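PDB 2X26: putative aliphatic sulfonates-binding protein from Escherichia coli, which probably binds aliphatic sulfonates in the periplasm as the solute-binding component of an ABC-type import system. Local coordinates for residues A[82-87]-A[177-182]; A[112-117]-A[157-162]; A[93-98]-A[171-176]. All blocks are in the same frame, centred on the assembly; numbering follows the deposited sequence.

Interaction 1: residues A[82-87]-A[177-182]; sequences PKPKAE and DGTDLN
Asp177 and Pro84 both send their side chains out toward the opposite segment, but to different targets. Asp177 CB packs 3.3 Å from Pro84 O, and the same oxygen accepts the backbone N-H of Gly178, with Gly178 N 2.9 Å from Pro84 O and an angle of 158° at the hydrogen. The pyrrolidine ring turns instead to the Gly178–Thr179 peptide, Pro84 CB resting 3.5 Å from Thr179 N. The CA atoms of Pro84 and Gly178 are 4.1 Å apart, an approach that the missing side chain of Gly178 permits. Further along 82-87, Glu87 O lies 3.4 Å from Asp177 CA, a CA-H...O contact.

The carboxylate of Asp177 bends back over its own segment. Its chi1 of 69° sets CG between the backbone N and the carbonyl carbon, and OD1 then accepts from both Thr179 OG1 (2.8 Å) and Thr179 N (2.9 Å). Both donors reach OD1 from one face of the carboxylate, the hydroxyl on the syn side and the N-H from above the plane; the latter bond closes an Asx turn. Lys85 lies beside Asp177 and points the same way, yet its NZ stays 6.8 Å from Asp177 OD2. An alanine in place of Asp177 would probably leave the Thr179 hydroxyl and N-H without this shared acceptor and the threonine side chain freer to turn.

Both segments run between the two five-stranded sheets, as hinge crossovers do in two-lobed periplasmic binding proteins. The chemistry implies a join made by one clear backbone hydrogen bond and close packing, with the carboxylate spent on shaping its own turn; Lys85 is likely to add no more than a weak, solvent-screened attraction.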
ATOM      1  N   PRO A  82      -4.629  -3.680   7.553  1.00 10.55           N
ATOM      2  CA  PRO A  82      -5.559  -2.901   6.773  1.00 10.63           C
ATOM      3  C   PRO A  82      -6.021  -1.623   7.514  1.00  9.27           C
ATOM      4  O   PRO A  82      -5.906  -1.543   8.733  1.00  8.56           O
ATOM      5  CB  PRO A  82      -6.786  -3.832   6.651  1.00 12.09           C
ATOM      6  CG  PRO A  82      -6.698  -4.792   7.682  1.00 11.69           C
ATOM      7  CD  PRO A  82      -5.245  -4.889   8.117  1.00 11.56           C
ATOM      8  N   LYS A  83      -6.540  -0.673   6.738  1.00  8.07           N
ATOM      9  CA  LYS A  83      -7.023   0.599   7.295  1.00  7.87           C
ATOM     10  C   LYS A  83      -8.488   0.722   6.955  1.00  6.80           C
ATOM     11  O   LYS A  83      -8.853   1.528   6.099  1.00  6.92           O
ATOM     12  CB  LYS A  83      -6.261   1.788   6.660  1.00  8.36           C
ATOM     13  CG  LYS A  83      -4.739   1.795   6.897  1.00 12.89           C
ATOM     14  CD  LYS A  83      -4.104   3.191   6.529  1.00 16.21           C
ATOM     15  CE  LYS A  83      -4.663   3.882   5.245  1.00 17.94           C
ATOM     16  NZ  LYS A  83      -4.494   5.429   5.125  1.00 12.04           N
ATOM     17  N   PRO A  84      -9.354  -0.028   7.661  1.00  6.30           N
ATOM     18  CA  PRO A  84     -10.786  -0.001   7.233  1.00  7.16           C
ATOM     19  C   PRO A  84     -11.474   1.349   7.382  1.00  6.59           C
ATOM     20  O   PRO A  84     -12.360   1.654   6.584  1.00  7.16           O
ATOM     21  CB  PRO A  84     -11.444  -1.026   8.136  1.00  6.17           C
ATOM     22  CG  PRO A  84     -10.545  -1.173   9.347  1.00  7.93           C
ATOM     23  CD  PRO A  84      -9.127  -0.961   8.775  1.00  6.98           C
ATOM     24  N   LYS A  85     -11.006   2.168   8.318  1.00  5.34           N
ATOM     25  CA  LYS A  85     -11.577   3.495   8.568  1.00  6.02           C
ATOM     26  C   LYS A  85     -11.114   4.567   7.585  1.00  7.13           C
ATOM     27  O   LYS A  85     -11.624   5.674   7.612  1.00  7.68           O
ATOM     28  CB  LYS A  85     -11.238   3.957   9.983  1.00  7.32           C
ATOM     29  CG  LYS A  85     -11.931   3.060  11.031  1.00 10.87           C
ATOM     30  CD  LYS A  85     -11.414   3.334  12.448  1.00 21.58           C
ATOM     31  CE  LYS A  85     -12.548   3.063  13.489  1.00 27.76           C
ATOM     32  NZ  LYS A  85     -12.095   2.857  14.914  1.00 30.93           N
ATOM     33  N   ALA A  86     -10.171   4.195   6.718  1.00  5.63           N
ATOM     34  CA  ALA A  86      -9.567   5.090   5.750  1.00  7.42           C
ATOM     35  C   ALA A  86     -10.105   4.858   4.321  1.00  7.68           C
ATOM     36  O   ALA A  86      -9.755   5.567   3.389  1.00  7.97           O
ATOM     37  CB  ALA A  86      -8.055   4.831   5.795  1.00  7.12           C
ATOM     38  N   GLU A  87     -10.939   3.842   4.127  1.00  7.46           N
ATOM     39  CA  GLU A  87     -11.429   3.488   2.780  1.00  8.27           C
ATOM     40  C   GLU A  87     -12.971   3.528   2.861  1.00  7.55           C
ATOM     41  O   GLU A  87     -13.542   2.769   3.585  1.00  5.51           O
ATOM     42  CB  GLU A  87     -10.887   2.083   2.446  1.00  9.91           C
ATOM     43  CG  GLU A  87     -11.155   1.576   1.029  1.00 13.74           C
ATOM     44  CD  GLU A  87     -10.004   1.958   0.073  1.00 13.21           C
ATOM     45  OE1 GLU A  87      -8.838   1.776   0.481  1.00 18.11           O
ATOM     46  OE2 GLU A  87     -10.286   2.421  -1.048  1.00 12.88           O
ATOM     47  N   ASP A 177     -17.707   2.005   5.548  1.00  4.07           N
ATOM     48  CA  ASP A 177     -16.230   1.919   5.459  1.00  5.75           C
ATOM     49  C   ASP A 177     -15.830   0.451   5.364  1.00  7.44           C
ATOM     50  O   ASP A 177     -16.694  -0.433   5.214  1.00  7.26           O
ATOM     51  CB  ASP A 177     -15.528   2.686   6.592  1.00  5.27           C
ATOM     52  CG  ASP A 177     -15.716   2.039   7.961  1.00 10.18           C
ATOM     53  OD1 ASP A 177     -16.112   0.841   8.060  1.00 12.07           O
ATOM     54  OD2 ASP A 177     -15.446   2.714   8.981  1.00 13.51           O
ATOM     55  N   GLY A 178     -14.539   0.171   5.455  1.00  7.52           N
ATOM     56  CA  GLY A 178     -14.089  -1.198   5.170  1.00 10.05           C
ATOM     57  C   GLY A 178     -14.170  -2.149   6.339  1.00 11.07           C
ATOM     58  O   GLY A 178     -13.648  -3.294   6.257  1.00 10.05           O
ATOM     59  N   THR A 179     -14.813  -1.703   7.418  1.00 12.86           N
ATOM     60  CA  THR A 179     -14.695  -2.349   8.724  1.00 16.31           C
ATOM     61  C   THR A 179     -15.104  -3.805   8.756  1.00 18.67           C
ATOM     62  O   THR A 179     -14.396  -4.662   9.320  1.00 18.58           O
ATOM     63  CB  THR A 179     -15.500  -1.595   9.818  1.00 15.96           C
ATOM     64  OG1 THR A 179     -14.809  -0.392  10.159  1.00 17.96           O
ATOM     65  CG2 THR A 179     -15.651  -2.429  11.085  1.00 19.53           C
ATOM     66  N   ASP A 180     -16.250  -4.111   8.188  1.00 20.26           N
ATOM     67  CA  ASP A 180     -16.732  -5.470   8.279  0.50 21.64           C
ATOM     68  C   ASP A 180     -16.462  -6.185   6.931  1.00 22.23           C
ATOM     69  O   ASP A 180     -17.041  -7.239   6.640  1.00 23.36           O
ATOM     70  CB  ASP A 180     -18.199  -5.466   8.750  0.50 21.55           C
ATOM     71  CG  ASP A 180     -18.368  -4.869  10.172  0.50 22.16           C
ATOM     72  OD1 ASP A 180     -17.525  -5.152  11.060  0.50 23.40           O
ATOM     73  OD2 ASP A 180     -19.349  -4.133  10.418  0.50 21.38           O
ATOM     74  N   LEU A 181     -15.554  -5.591   6.130  1.00 22.01           N
ATOM     75  CA  LEU A 181     -15.217  -6.093   4.795  1.00 20.00           C
ATOM     76  C   LEU A 181     -13.951  -6.937   4.729  1.00 20.13           C
ATOM     77  O   LEU A 181     -13.487  -7.236   3.618  1.00 20.31           O
ATOM     78  CB  LEU A 181     -15.203  -4.964   3.738  1.00 19.64           C
ATOM     79  CG  LEU A 181     -16.547  -4.241   3.596  1.00 17.79           C
ATOM     80  CD1 LEU A 181     -16.446  -3.069   2.646  1.00 17.71           C
ATOM     81  CD2 LEU A 181     -17.654  -5.189   3.141  1.00 18.70           C
ATOM     82  N   ASN A 182     -13.443  -7.330   5.909  1.00 19.10           N
ATOM     83  CA  ASN A 182     -12.230  -8.170   6.065  0.50 19.02           C
ATOM     84  C   ASN A 182     -11.170  -7.840   5.026  1.00 18.27           C
ATOM     85  O   ASN A 182     -10.847  -8.623   4.126  1.00 17.83           O
ATOM     86  CB  ASN A 182     -12.539  -9.675   6.098  0.50 19.73           C
ATOM     87  CG  ASN A 182     -13.306 -10.085   7.332  0.50 21.11           C
ATOM     88  OD1 ASN A 182     -13.966  -9.260   7.976  0.50 23.42           O
ATOM     89  ND2 ASN A 182     -13.236 -11.370   7.671  0.50 24.89           N
TER

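Interaction 2: residues A[112-117]-A[157-162]; sequences KGSSSH and AIWDPY
Ser116 fills the tight part of this contact, set against the Ala157-Ile158 backbone and the indole edge of Trp159. Its OG sits 3.2 Å from Ile158 CA and meets the ring at its edge, 3.3 Å from Trp159 CE3. Ser116 CB presses on the strand backbone, 3.3 Å from Ala157 O, and touches Ala157 CB at 3.9 Å. Ser114, also buried, approaches the same rim further round, with OG 3.6 Å from Trp159 CZ3. This hydroxyl is bonded to Gln111 O and caps the helix by accepting weak bonds from the backbone N of Ser116 and His117.

The looser side belongs to Ser115, which is partly exposed, as Trp159 itself is. Ser115 OG comes obliquely to the indole, 3.5 Å from Trp159 CE3, while its hydrogen bond goes to Glu87 OE2; Ser116 OG has a weak one to the same oxygen, so Glu87 serves both serines. The six-membered ring has three serines around CE3 and CZ3, held to it by packing.

The arrangement is that of an alpha/beta lobe of the class II binding-protein fold: the N-terminus of helix 115-126, which follows strand 107-110, abuts the C-terminal end of the neighbouring parallel strand 155-159.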
ATOM      1  N   LYS A 112     -11.707   2.890 -11.708  1.00  5.33           N
ATOM      2  CA  LYS A 112     -11.747   1.489 -12.131  1.00  4.63           C
ATOM      3  C   LYS A 112     -10.458   0.790 -11.709  1.00  4.11           C
ATOM      4  O   LYS A 112      -9.352   1.332 -11.892  1.00  3.46           O
ATOM      5  CB  LYS A 112     -11.951   1.339 -13.664  1.00  5.30           C
ATOM      6  CG  LYS A 112     -12.133  -0.145 -14.077  1.00  5.86           C
ATOM      7  CD  LYS A 112     -12.420  -0.319 -15.595  1.00  6.47           C
ATOM      8  CE  LYS A 112     -12.026  -1.748 -16.030  1.00  9.69           C
ATOM      9  NZ  LYS A 112     -12.425  -2.072 -17.426  1.00 11.61           N
ATOM     10  N   GLY A 113     -10.600  -0.414 -11.152  1.00  2.54           N
ATOM     11  CA  GLY A 113      -9.439  -1.233 -10.857  1.00  4.37           C
ATOM     12  C   GLY A 113      -8.757  -0.872  -9.558  1.00  4.78           C
ATOM     13  O   GLY A 113      -7.779  -1.515  -9.192  1.00  6.16           O
ATOM     14  N   SER A 114      -9.273   0.143  -8.861  1.00  4.67           N
ATOM     15  CA  SER A 114      -8.624   0.666  -7.631  1.00  4.24           C
ATOM     16  C   SER A 114      -9.093  -0.064  -6.346  1.00  4.48           C
ATOM     17  O   SER A 114     -10.001  -0.912  -6.374  1.00  3.36           O
ATOM     18  CB  SER A 114      -8.931   2.158  -7.499  1.00  3.79           C
ATOM     19  OG  SER A 114     -10.282   2.310  -7.123  1.00  2.10           O
ATOM     20  N   SER A 115      -8.518   0.316  -5.214  1.00  3.93           N
ATOM     21  CA  SER A 115      -8.990  -0.193  -3.905  1.00  4.29           C
ATOM     22  C   SER A 115     -10.489   0.147  -3.699  1.00  3.83           C
ATOM     23  O   SER A 115     -11.203  -0.610  -3.025  1.00  4.78           O
ATOM     24  CB  SER A 115      -8.173   0.422  -2.788  1.00  4.45           C
ATOM     25  OG  SER A 115      -8.251   1.852  -2.874  1.00  5.30           O
ATOM     26  N   SER A 116     -10.968   1.283  -4.242  1.00  3.88           N
ATOM     27  CA  SER A 116     -12.398   1.628  -4.123  1.00  4.27           C
ATOM     28  C   SER A 116     -13.310   0.689  -4.958  1.00  4.28           C
ATOM     29  O   SER A 116     -14.430   0.402  -4.540  1.00  3.41           O
ATOM     30  CB  SER A 116     -12.692   3.088  -4.500  1.00  5.93           C
ATOM     31  OG  SER A 116     -12.004   3.950  -3.591  1.00  7.84           O
ATOM     32  N   HIS A 117     -12.822   0.243  -6.133  1.00  3.26           N
ATOM     33  CA  HIS A 117     -13.554  -0.734  -6.976  1.00  3.72           C
ATOM     34  C   HIS A 117     -13.698  -2.017  -6.137  1.00  3.53           C
ATOM     35  O   HIS A 117     -14.785  -2.612  -6.107  1.00  3.94           O
ATOM     36  CB  HIS A 117     -12.751  -0.950  -8.292  1.00  2.34           C
ATOM     37  CG  HIS A 117     -13.457  -1.743  -9.362  1.00  5.02           C
ATOM     38  ND1 HIS A 117     -13.205  -1.551 -10.712  1.00  2.41           N
ATOM     39  CD2 HIS A 117     -14.328  -2.782  -9.287  1.00  3.98           C
ATOM     40  CE1 HIS A 117     -13.915  -2.421 -11.416  1.00  6.44           C
ATOM     41  NE2 HIS A 117     -14.617  -3.167 -10.574  1.00  6.02           N
ATOM     42  N   ALA A 157     -16.878   6.471  -3.900  1.00  3.37           N
ATOM     43  CA  ALA A 157     -16.068   5.505  -3.151  1.00  3.14           C
ATOM     44  C   ALA A 157     -14.626   5.918  -3.360  1.00  4.14           C
ATOM     45  O   ALA A 157     -14.169   6.054  -4.505  1.00  4.50           O
ATOM     46  CB  ALA A 157     -16.333   4.088  -3.658  1.00  3.96           C
ATOM     47  N   ILE A 158     -13.934   6.200  -2.255  1.00  3.27           N
ATOM     48  CA  ILE A 158     -12.602   6.825  -2.294  1.00  4.07           C
ATOM     49  C   ILE A 158     -11.778   6.534  -1.048  1.00  3.37           C
ATOM     50  O   ILE A 158     -12.312   6.129  -0.006  1.00  3.77           O
ATOM     51  CB  ILE A 158     -12.764   8.398  -2.510  1.00  3.34           C
ATOM     52  CG1 ILE A 158     -11.422   9.079  -2.886  1.00  3.37           C
ATOM     53  CG2 ILE A 158     -13.452   9.035  -1.322  1.00  7.93           C
ATOM     54  CD1 ILE A 158     -10.808   8.573  -4.197  1.00  3.59           C
ATOM     55  N   TRP A 159     -10.450   6.692  -1.176  1.00  2.41           N
ATOM     56  CA  TRP A 159      -9.506   6.476  -0.096  1.00  2.36           C
ATOM     57  C   TRP A 159      -9.001   7.795   0.517  1.00  3.26           C
ATOM     58  O   TRP A 159      -9.242   8.888  -0.013  1.00  2.19           O
ATOM     59  CB  TRP A 159      -8.322   5.643  -0.597  1.00  3.43           C
ATOM     60  CG  TRP A 159      -7.635   6.209  -1.810  1.00  2.30           C
ATOM     61  CD1 TRP A 159      -6.561   7.024  -1.836  1.00  4.03           C
ATOM     62  CD2 TRP A 159      -7.989   5.953  -3.197  1.00  2.72           C
ATOM     63  NE1 TRP A 159      -6.202   7.316  -3.153  1.00  3.34           N
ATOM     64  CE2 TRP A 159      -7.059   6.650  -4.001  1.00  4.23           C
ATOM     65  CE3 TRP A 159      -8.971   5.155  -3.821  1.00  4.72           C
ATOM     66  CZ2 TRP A 159      -7.096   6.615  -5.424  1.00  3.63           C
ATOM     67  CZ3 TRP A 159      -8.990   5.105  -5.239  1.00  6.52           C
ATOM     68  CH2 TRP A 159      -8.088   5.845  -6.007  1.00  5.42           C
ATOM     69  N   ASP A 160      -8.340   7.681   1.656  1.00  3.35           N
ATOM     70  CA  ASP A 160      -7.677   8.836   2.287  1.00  3.40           C
ATOM     71  C   ASP A 160      -6.391   9.152   1.510  1.00  3.69           C
ATOM     72  O   ASP A 160      -5.653   8.230   1.096  1.00  3.69           O
ATOM     73  CB  ASP A 160      -7.334   8.449   3.726  1.00  2.39           C
ATOM     74  CG  ASP A 160      -8.066   9.253   4.768  1.00  4.23           C
ATOM     75  OD1 ASP A 160      -8.594  10.349   4.429  1.00  4.04           O
ATOM     76  OD2 ASP A 160      -7.997   8.809   5.975  1.00  4.38           O
ATOM     77  N   PRO A 161      -6.030  10.430   1.404  1.00  2.91           N
ATOM     78  CA  PRO A 161      -6.581  11.593   2.146  1.00  3.10           C
ATOM     79  C   PRO A 161      -7.736  12.352   1.468  1.00  3.01           C
ATOM     80  O   PRO A 161      -8.224  13.341   2.027  1.00  2.89           O
ATOM     81  CB  PRO A 161      -5.358  12.532   2.209  1.00  3.14           C
ATOM     82  CG  PRO A 161      -4.718  12.324   0.820  1.00  3.87           C
ATOM     83  CD  PRO A 161      -4.713  10.769   0.807  1.00  3.96           C
ATOM     84  N   TYR A 162      -8.193  11.900   0.305  1.00  2.79           N
ATOM     85  CA  TYR A 162      -9.333  12.539  -0.342  1.00  2.84           C
ATOM     86  C   TYR A 162     -10.540  12.510   0.590  1.00  2.53           C
ATOM     87  O   TYR A 162     -11.314  13.463   0.639  1.00  3.08           O
ATOM     88  CB  TYR A 162      -9.730  11.787  -1.616  1.00  2.42           C
ATOM     89  CG  TYR A 162      -8.666  11.802  -2.708  1.00  5.32           C
ATOM     90  CD1 TYR A 162      -7.946  10.657  -3.001  1.00  7.78           C
ATOM     91  CD2 TYR A 162      -8.420  12.941  -3.457  1.00  5.83           C
ATOM     92  CE1 TYR A 162      -6.976  10.643  -3.992  1.00  6.18           C
ATOM     93  CE2 TYR A 162      -7.429  12.940  -4.467  1.00  7.79           C
ATOM     94  CZ  TYR A 162      -6.738  11.758  -4.724  1.00  4.61           C
ATOM     95  OH  TYR A 162      -5.798  11.711  -5.737  1.00 10.73           O
TER

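Interaction 3: residues A[93-98]-A[171-176]; sequences ENSPIK and GVRVLK
Arg173 meets the 93-98 loop through a bend at chi3 (85°), which swings NE toward Glu93 O; the two are 2.7 Å apart, with 167° at the hydrogen. Beyond NE, the guanidinium presents its edge to the loop. NH2 (2.9 Å) and NH1 (3.1 Å) both bond to Ile97 O, an end-on grip of two nitrogens on one oxygen that lies near the guanidinium plane. With NE held at Glu93 O and the far end at Ile97 O, the group is fixed against rotation. A weak bond from NH2 to Glu93 O adds to this hold on two backbone carbonyls four residues apart.

The extended Glu93 side chain lies along Gly171, Glu93 CG 3.3 Å from Gly171 C. Its backbone supplies a nearly straight bond, Glu93 N to Gly171 O at 2.7 Å and 172°. At the other end, Ile97 and Leu175 cross at about a right angle, Ile97 CG2 4.0 Å from Leu175 CD1, and that same CD1 packs 3.5 Å from Lys98 C.

Ser95 OG accepts from Ile97 N, an ST turn within the stretch that curves round the guanidinium. An arginine of an edge strand thus holds backbone carbonyls of the loop that follows strand 87-92: 172-177 is an outermost strand of this alpha/beta sheet, antiparallel to 87-92, with a classic beta bulge where Leu175 and Lys176 face Ile89.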
ATOM      1  N   GLU A  93     -24.543  14.389   3.529  1.00 10.39           N
ATOM      2  CA  GLU A  93     -25.117  14.175   4.883  0.50 11.26           C
ATOM      3  C   GLU A  93     -26.604  13.818   4.924  1.00 11.55           C
ATOM      4  O   GLU A  93     -27.018  12.809   5.565  1.00 11.81           O
ATOM      5  CB  GLU A  93     -24.891  15.412   5.753  0.50 12.06           C
ATOM      6  CG  GLU A  93     -23.459  15.580   6.173  0.50 13.65           C
ATOM      7  CD  GLU A  93     -23.213  16.839   6.989  0.50 16.36           C
ATOM      8  OE1 GLU A  93     -23.769  17.905   6.637  0.50 16.45           O
ATOM      9  OE2 GLU A  93     -22.440  16.754   7.975  0.50 17.44           O
ATOM     10  N   ASN A  94     -27.415  14.669   4.283  1.00 10.40           N
ATOM     11  CA  ASN A  94     -28.855  14.549   4.340  1.00 10.28           C
ATOM     12  C   ASN A  94     -29.428  13.722   3.186  1.00  9.28           C
ATOM     13  O   ASN A  94     -30.637  13.716   2.947  1.00  9.17           O
ATOM     14  CB  ASN A  94     -29.488  15.938   4.486  1.00  9.91           C
ATOM     15  CG  ASN A  94     -28.644  16.888   5.380  1.00 11.65           C
ATOM     16  OD1 ASN A  94     -27.978  17.820   4.888  1.00 10.48           O
ATOM     17  ND2 ASN A  94     -28.692  16.663   6.683  1.00  7.68           N
ATOM     18  N   SER A  95     -28.546  12.977   2.519  1.00  9.38           N
ATOM     19  CA  SER A  95     -28.977  12.036   1.493  1.00  9.71           C
ATOM     20  C   SER A  95     -30.000  11.059   2.082  1.00  9.67           C
ATOM     21  O   SER A  95     -29.794  10.572   3.194  1.00  9.66           O
ATOM     22  CB  SER A  95     -27.788  11.198   1.006  1.00 10.27           C
ATOM     23  OG  SER A  95     -28.270  10.261   0.055  1.00 11.26           O
ATOM     24  N   PRO A  96     -31.069  10.746   1.325  1.00  9.94           N
ATOM     25  CA  PRO A  96     -31.996   9.668   1.716  1.00  9.65           C
ATOM     26  C   PRO A  96     -31.354   8.291   1.658  1.00 10.38           C
ATOM     27  O   PRO A  96     -31.929   7.335   2.172  1.00 11.14           O
ATOM     28  CB  PRO A  96     -33.107   9.759   0.673  1.00 10.48           C
ATOM     29  CG  PRO A  96     -32.481  10.378  -0.511  1.00 10.12           C
ATOM     30  CD  PRO A  96     -31.418  11.338   0.015  1.00  9.49           C
ATOM     31  N   ILE A  97     -30.175   8.170   1.044  1.00 10.08           N
ATOM     32  CA  ILE A  97     -29.407   6.903   1.070  1.00  8.78           C
ATOM     33  C   ILE A  97     -28.814   6.664   2.477  1.00 10.18           C
ATOM     34  O   ILE A  97     -27.917   7.406   2.937  1.00  9.61           O
ATOM     35  CB  ILE A  97     -28.283   6.926  -0.013  1.00  8.93           C
ATOM     36  CG1 ILE A  97     -28.853   7.261  -1.400  1.00  7.91           C
ATOM     37  CG2 ILE A  97     -27.521   5.621  -0.057  1.00  7.66           C
ATOM     38  CD1 ILE A  97     -27.744   7.793  -2.389  1.00  5.07           C
ATOM     39  N   LYS A  98     -29.309   5.618   3.157  1.00 10.01           N
ATOM     40  CA  LYS A  98     -28.904   5.363   4.536  0.50 10.56           C
ATOM     41  C   LYS A  98     -28.091   4.086   4.670  1.00 10.51           C
ATOM     42  O   LYS A  98     -27.346   3.925   5.643  1.00 10.18           O
ATOM     43  CB  LYS A  98     -30.117   5.354   5.481  0.50 11.41           C
ATOM     44  CG  LYS A  98     -29.760   5.553   6.971  0.50 12.10           C
ATOM     45  CD  LYS A  98     -30.779   6.481   7.691  0.50 12.76           C
ATOM     46  CE  LYS A  98     -30.498   6.511   9.200  0.50 13.44           C
ATOM     47  NZ  LYS A  98     -31.749   6.705   9.977  0.50 12.22           N
ATOM     48  N   GLY A 171     -20.628  18.544   4.893  1.00  9.74           N
ATOM     49  CA  GLY A 171     -21.720  18.199   3.999  1.00 10.89           C
ATOM     50  C   GLY A 171     -21.778  16.741   3.616  1.00 10.28           C
ATOM     51  O   GLY A 171     -22.769  16.311   3.015  1.00 11.58           O
ATOM     52  N   VAL A 172     -20.746  15.978   3.988  1.00  9.68           N
ATOM     53  CA  VAL A 172     -20.687  14.556   3.621  1.00  8.95           C
ATOM     54  C   VAL A 172     -20.668  13.613   4.809  1.00  8.39           C
ATOM     55  O   VAL A 172     -20.331  13.985   5.943  1.00  8.25           O
ATOM     56  CB  VAL A 172     -19.536  14.228   2.628  1.00  9.75           C
ATOM     57  CG1 VAL A 172     -19.643  15.079   1.374  1.00 12.10           C
ATOM     58  CG2 VAL A 172     -18.153  14.378   3.300  1.00  9.82           C
ATOM     59  N   ARG A 173     -21.023  12.369   4.523  1.00  7.43           N
ATOM     60  CA  ARG A 173     -21.198  11.344   5.523  1.00  7.17           C
ATOM     61  C   ARG A 173     -20.672  10.013   4.954  1.00  6.20           C
ATOM     62  O   ARG A 173     -20.816   9.688   3.748  1.00  6.03           O
ATOM     63  CB  ARG A 173     -22.689  11.306   5.905  1.00  8.03           C
ATOM     64  CG  ARG A 173     -23.335   9.975   6.207  1.00  9.78           C
ATOM     65  CD  ARG A 173     -24.714  10.184   6.864  1.00  8.65           C
ATOM     66  NE  ARG A 173     -25.820  10.399   5.941  1.00 11.50           N
ATOM     67  CZ  ARG A 173     -26.453   9.453   5.241  1.00 11.02           C
ATOM     68  NH1 ARG A 173     -26.088   8.183   5.295  1.00 10.76           N
ATOM     69  NH2 ARG A 173     -27.446   9.808   4.438  1.00 13.32           N
ATOM     70  N   VAL A 174     -19.995   9.281   5.803  1.00  4.31           N
ATOM     71  CA  VAL A 174     -19.562   7.922   5.442  1.00  4.26           C
ATOM     72  C   VAL A 174     -20.793   6.989   5.457  1.00  4.41           C
ATOM     73  O   VAL A 174     -21.393   6.763   6.512  1.00  6.08           O
ATOM     74  CB  VAL A 174     -18.471   7.458   6.390  1.00  3.10           C
ATOM     75  CG1 VAL A 174     -18.141   5.960   6.193  1.00  2.45           C
ATOM     76  CG2 VAL A 174     -17.222   8.279   6.188  1.00  4.18           C
ATOM     77  N   LEU A 175     -21.175   6.465   4.295  1.00  4.13           N
ATOM     78  CA  LEU A 175     -22.236   5.448   4.209  1.00  4.01           C
ATOM     79  C   LEU A 175     -21.717   4.081   4.647  1.00  3.57           C
ATOM     80  O   LEU A 175     -22.442   3.278   5.253  1.00  4.32           O
ATOM     81  CB  LEU A 175     -22.728   5.359   2.765  1.00  4.72           C
ATOM     82  CG  LEU A 175     -23.870   4.382   2.478  1.00  6.19           C
ATOM     83  CD1 LEU A 175     -25.112   4.949   3.032  1.00  7.39           C
ATOM     84  CD2 LEU A 175     -23.945   4.192   0.974  1.00  5.11           C
ATOM     85  N   LYS A 176     -20.461   3.809   4.327  1.00  4.60           N
ATOM     86  CA  LYS A 176     -19.887   2.480   4.555  1.00  4.19           C
ATOM     87  C   LYS A 176     -18.381   2.625   4.577  1.00  5.20           C
ATOM     88  O   LYS A 176     -17.850   3.314   3.746  1.00  3.76           O
ATOM     89  CB  LYS A 176     -20.333   1.560   3.405  1.00  5.82           C
ATOM     90  CG  LYS A 176     -19.809   0.138   3.449  1.00  7.27           C
ATOM     91  CD  LYS A 176     -20.309  -0.580   4.630  1.00 11.54           C
ATOM     92  CE  LYS A 176     -19.902  -2.049   4.472  1.00 16.35           C
ATOM     93  NZ  LYS A 176     -20.361  -2.834   5.613  1.00 17.10           N
TER

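How the interactions relate
Along the chain the segments come in the order 82-87, 93-98, 112-117, 157-162, 171-176 and 177-182, so interaction 1 encloses interaction 3, which encloses interaction 2. All three attach to the sheet containing strands 87-92, 107-110, 155-159 and 172-177. Interactions 1 and 2 have centres about 12 Å apart and touch through Glu87 and through Ala86 O with Asp160 N, a probable hydrogen bond; interaction 3 is about 17 Å from each by centres and meets interaction 1 through Lys176 and Leu181. In one lobe, interaction 3 fastens an outer loop and interaction 2 packs helix 115-126 on the sheet, while interaction 1 lies where the chain crosses to the other sheet, consistent with a hinge.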